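Local coordinates for phosphodiesterase (Pseudomonas aeruginosa, PDB 4G75), which is a colicin M-like bacteriocin that binds magnesium and probably blocks peptidoglycan synthesis by cleaving the phosphodiester link of its lipid-linked precursor, at residues F80-I86 against P119-N123. Residues are numbered along the deposited sequence; the frame is centred on the assembly and turned at random.
With EDO (1,2-ethanediol), chain M.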
ATOM      1  N   PHE A  80      18.126   5.928 -18.929  1.00 10.57           N
ATOM      2  CA  PHE A  80      18.445   5.324 -17.640  1.00  9.98           C
ATOM      3  C   PHE A  80      17.181   4.886 -16.891  1.00 16.03           C
ATOM      4  O   PHE A  80      16.742   5.562 -15.959  1.00 11.68           O
ATOM      5  CB  PHE A  80      19.228   6.303 -16.770  1.00 12.27           C
ATOM      6  CG  PHE A  80      20.441   6.885 -17.443  1.00 12.18           C
ATOM      7  CD1 PHE A  80      21.537   6.093 -17.730  1.00 29.24           C
ATOM      8  CD2 PHE A  80      20.484   8.230 -17.762  1.00 22.31           C
ATOM      9  CE1 PHE A  80      22.652   6.633 -18.341  1.00 29.05           C
ATOM     10  CE2 PHE A  80      21.599   8.776 -18.367  1.00 28.32           C
ATOM     11  CZ  PHE A  80      22.679   7.977 -18.658  1.00 16.52           C
ATOM     12  N   PRO A  81      16.595   3.752 -17.299  1.00 14.33           N
ATOM     13  CA  PRO A  81      15.421   3.184 -16.629  1.00  9.50           C
ATOM     14  C   PRO A  81      15.778   2.794 -15.196  1.00 12.24           C
ATOM     15  O   PRO A  81      14.920   2.805 -14.308  1.00 10.27           O
ATOM     16  CB  PRO A  81      15.124   1.936 -17.466  1.00 11.07           C
ATOM     17  CG  PRO A  81      16.469   1.586 -18.069  1.00 10.59           C
ATOM     18  CD  PRO A  81      16.995   2.934 -18.454  1.00 16.86           C
ATOM     19  N   ASN A  82      17.048   2.460 -14.979  1.00 11.14           N
ATOM     20  CA  ASN A  82      17.553   2.221 -13.637  1.00 12.02           C
ATOM     21  C   ASN A  82      17.406   3.438 -12.729  1.00 10.24           C
ATOM     22  O   ASN A  82      16.940   3.320 -11.601  1.00 11.63           O
ATOM     23  CB  ASN A  82      19.012   1.735 -13.662  1.00 12.54           C
ATOM     24  CG  ASN A  82      19.932   2.650 -14.456  1.00 13.56           C
ATOM     25  OD1 ASN A  82      19.516   3.307 -15.414  1.00 15.24           O
ATOM     26  ND2 ASN A  82      21.199   2.680 -14.066  1.00 13.57           N
ATOM     27  N   TYR A  83      17.803   4.609 -13.213  1.00  7.62           N
ATOM     28  CA  TYR A  83      17.716   5.802 -12.381  1.00 13.25           C
ATOM     29  C   TYR A  83      16.266   6.136 -12.059  1.00 11.31           C
ATOM     30  O   TYR A  83      15.955   6.587 -10.955  1.00  9.95           O
ATOM     31  CB  TYR A  83      18.389   7.005 -13.050  1.00 13.11           C
ATOM     32  CG  TYR A  83      19.887   6.864 -13.236  1.00 12.47           C
ATOM     33  CD1 TYR A  83      20.610   5.904 -12.543  1.00 14.00           C
ATOM     34  CD2 TYR A  83      20.578   7.714 -14.094  1.00 16.98           C
ATOM     35  CE1 TYR A  83      21.986   5.782 -12.715  1.00 19.33           C
ATOM     36  CE2 TYR A  83      21.943   7.600 -14.269  1.00 16.56           C
ATOM     37  CZ  TYR A  83      22.642   6.633 -13.580  1.00 33.96           C
ATOM     38  OH  TYR A  83      24.005   6.525 -13.755  1.00 21.36           O
ATOM     39  N   GLU A  84      15.381   5.930 -13.028  1.00 10.83           N
ATOM     40  CA  GLU A  84      13.976   6.254 -12.825  1.00 12.26           C
ATOM     41  C   GLU A  84      13.299   5.279 -11.864  1.00  8.58           C
ATOM     42  O   GLU A  84      12.436   5.679 -11.075  1.00  9.18           O
ATOM     43  CB  GLU A  84      13.231   6.316 -14.160  1.00 15.24           C
ATOM     44  CG  GLU A  84      13.645   7.505 -15.024  1.00 11.17           C
ATOM     45  CD  GLU A  84      13.607   8.817 -14.257  1.00  9.85           C
ATOM     46  OE1 GLU A  84      12.555   9.126 -13.655  1.00  9.75           O
ATOM     47  OE2 GLU A  84      14.631   9.538 -14.254  1.00 12.42           O
ATOM     48  N   PHE A  85      13.693   4.008 -11.918  1.00  9.54           N
ATOM     49  CA  PHE A  85      13.141   3.022 -10.994  1.00  8.69           C
ATOM     50  C   PHE A  85      13.566   3.407  -9.582  1.00 10.54           C
ATOM     51  O   PHE A  85      12.756   3.434  -8.649  1.00  9.21           O
ATOM     52  CB  PHE A  85      13.653   1.621 -11.343  1.00  6.92           C
ATOM     53  CG  PHE A  85      13.025   0.516 -10.529  1.00  5.48           C
ATOM     54  CD1 PHE A  85      11.977  -0.235 -11.048  1.00 11.13           C
ATOM     55  CD2 PHE A  85      13.485   0.226  -9.255  1.00  6.78           C
ATOM     56  CE1 PHE A  85      11.399  -1.263 -10.304  1.00 11.08           C
ATOM     57  CE2 PHE A  85      12.911  -0.794  -8.509  1.00  6.70           C
ATOM     58  CZ  PHE A  85      11.872  -1.536  -9.031  1.00 10.89           C
ATOM     59  N   ILE A  86      14.847   3.717  -9.427  1.00  7.92           N
ATOM     60  CA  ILE A  86      15.379   4.080  -8.118  1.00 16.60           C
ATOM     61  C   ILE A  86      14.700   5.314  -7.531  1.00 11.94           C
ATOM     62  O   ILE A  86      14.292   5.306  -6.369  1.00  6.93           O
ATOM     63  CB  ILE A  86      16.897   4.281  -8.164  1.00 10.38           C
ATOM     64  CG1 ILE A  86      17.572   2.926  -8.399  1.00 10.65           C
ATOM     65  CG2 ILE A  86      17.374   4.922  -6.876  1.00  8.94           C
ATOM     66  CD1 ILE A  86      19.028   3.007  -8.831  1.00 10.21           C
ATOM     67  N   PRO A 119      19.741  14.314  -8.967  1.00 14.84           N
ATOM     68  CA  PRO A 119      21.079  13.893  -9.388  1.00 13.49           C
ATOM     69  C   PRO A 119      21.021  12.420  -9.745  1.00 10.99           C
ATOM     70  O   PRO A 119      20.119  11.718  -9.291  1.00 15.47           O
ATOM     71  CB  PRO A 119      21.934  14.064  -8.128  1.00 20.30           C
ATOM     72  CG  PRO A 119      21.026  14.536  -7.041  1.00 22.42           C
ATOM     73  CD  PRO A 119      19.618  14.492  -7.511  1.00 11.96           C
ATOM     74  N   PHE A 120      21.968  11.937 -10.537  1.00 15.68           N
ATOM     75  CA  PHE A 120      21.999  10.508 -10.810  1.00 17.55           C
ATOM     76  C   PHE A 120      22.254   9.748  -9.516  1.00 15.71           C
ATOM     77  O   PHE A 120      23.152  10.103  -8.744  1.00 17.09           O
ATOM     78  CB  PHE A 120      23.068  10.171 -11.848  1.00 19.21           C
ATOM     79  CG  PHE A 120      22.851  10.838 -13.170  1.00 35.50           C
ATOM     80  CD1 PHE A 120      21.591  10.860 -13.747  1.00 22.82           C
ATOM     81  CD2 PHE A 120      23.902  11.437 -13.840  1.00 58.30           C
ATOM     82  CE1 PHE A 120      21.385  11.469 -14.965  1.00 38.78           C
ATOM     83  CE2 PHE A 120      23.700  12.049 -15.055  1.00 26.52           C
ATOM     84  CZ  PHE A 120      22.440  12.064 -15.619  1.00 22.28           C
ATOM     85  N   PRO A 121      21.452   8.706  -9.260  1.00 17.92           N
ATOM     86  CA  PRO A 121      21.678   7.853  -8.089  1.00 15.13           C
ATOM     87  C   PRO A 121      23.060   7.230  -8.171  1.00 34.91           C
ATOM     88  O   PRO A 121      23.521   6.885  -9.258  1.00 28.15           O
ATOM     89  CB  PRO A 121      20.612   6.764  -8.234  1.00 22.89           C
ATOM     90  CG  PRO A 121      19.555   7.367  -9.076  1.00 17.53           C
ATOM     91  CD  PRO A 121      20.274   8.285 -10.034  1.00 12.66           C
ATOM     92  N   ASN A 122      23.721   7.086  -7.035  1.00 29.16           N
ATOM     93  CA  ASN A 122      25.058   6.520  -7.040  1.00 66.54           C
ATOM     94  C   ASN A 122      25.220   5.501  -5.930  1.00 59.48           C
ATOM     95  O   ASN A 122      24.268   5.202  -5.207  1.00 29.97           O
ATOM     96  CB  ASN A 122      26.112   7.624  -6.925  1.00 29.28           C
ATOM     97  CG  ASN A 122      26.009   8.401  -5.625  1.00 36.84           C
ATOM     98  OD1 ASN A 122      25.390   7.950  -4.661  1.00 40.56           O
ATOM     99  ND2 ASN A 122      26.625   9.575  -5.592  1.00 53.73           N
ATOM    100  N   ASN A 123      26.429   4.969  -5.800  1.00 36.36           N
ATOM    101  CA  ASN A 123      26.722   4.021  -4.738  1.00 65.88           C
ATOM    102  C   ASN A 123      27.461   4.710  -3.596  1.00 58.68           C
ATOM    103  O   ASN A 123      28.299   4.108  -2.925  1.00 81.26           O
ATOM    104  CB  ASN A 123      27.518   2.834  -5.284  1.00 64.99           C
ATOM    105  CG  ASN A 123      26.745   2.048  -6.329  1.00 78.62           C
ATOM    106  OD1 ASN A 123      27.183   1.911  -7.473  1.00 68.77           O
ATOM    107  ND2 ASN A 123      25.582   1.536  -5.941  1.00 76.53           N
TER
HETATM  108  C1  EDO M 312      17.295   9.525 -17.094  1.00 42.92           C
HETATM  109  O1  EDO M 312      16.827   9.056 -15.822  1.00 21.70           O
HETATM  110  C2  EDO M 312      16.431   8.955 -18.214  1.00 15.32           C
HETATM  111  O2  EDO M 312      16.153   7.575 -17.941  1.00 25.28           O
HETATM  112  O   HOH W   1      25.450   6.893 -11.143  1.00 42.80           O
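Two prolines bracket the exposed Phe120 as the loop segment 119-123 passes the first turn and a half of a helix. Pro119 leads in, and its carbonyl O accepts a hydrogen bond from Trp87, one residue beyond segment 80-86. Phe120 then lays its ring beside that of Tyr83: the planes are 29° apart but slid so that they barely overlap, and Tyr83 CE2 comes within 3.3 Å of Phe120 CD1. Obliquely placed Phe80, the N-cap residue, completes an aromatic cluster, with its CE2 4.3 Å from Phe120 CE1. Flat aromatic rings bury apolar surface against each other at this partly exposed edge. Pro121 sits nearest the helix backbone. Its CD makes a CH-pi contact over the face of Tyr83, 3.8 Å from the ring centroid; a proline CD, bonded to the electron-withdrawing nitrogen, is well suited to this. Pro121 CG rests 3.9 Å from Ile86 CG2, one helical turn after Tyr83. A water bridges the polar edge, 3.0 Å from Tyr83 OH and donating to Pro121 O at 2.7 Å. Asn122 turns away, its OD1 accepting hydrogen bonds from the backbone N of Glu124 and Ile126. The contact lays the loop between helices 106-113 and 143-153 against the start of helix 81-102; Phe85 and Ile86 of this helix pack against helix 55-65, while the N-cap Phe80 and Glu84 meet helix 34-49, away from the magnesium site.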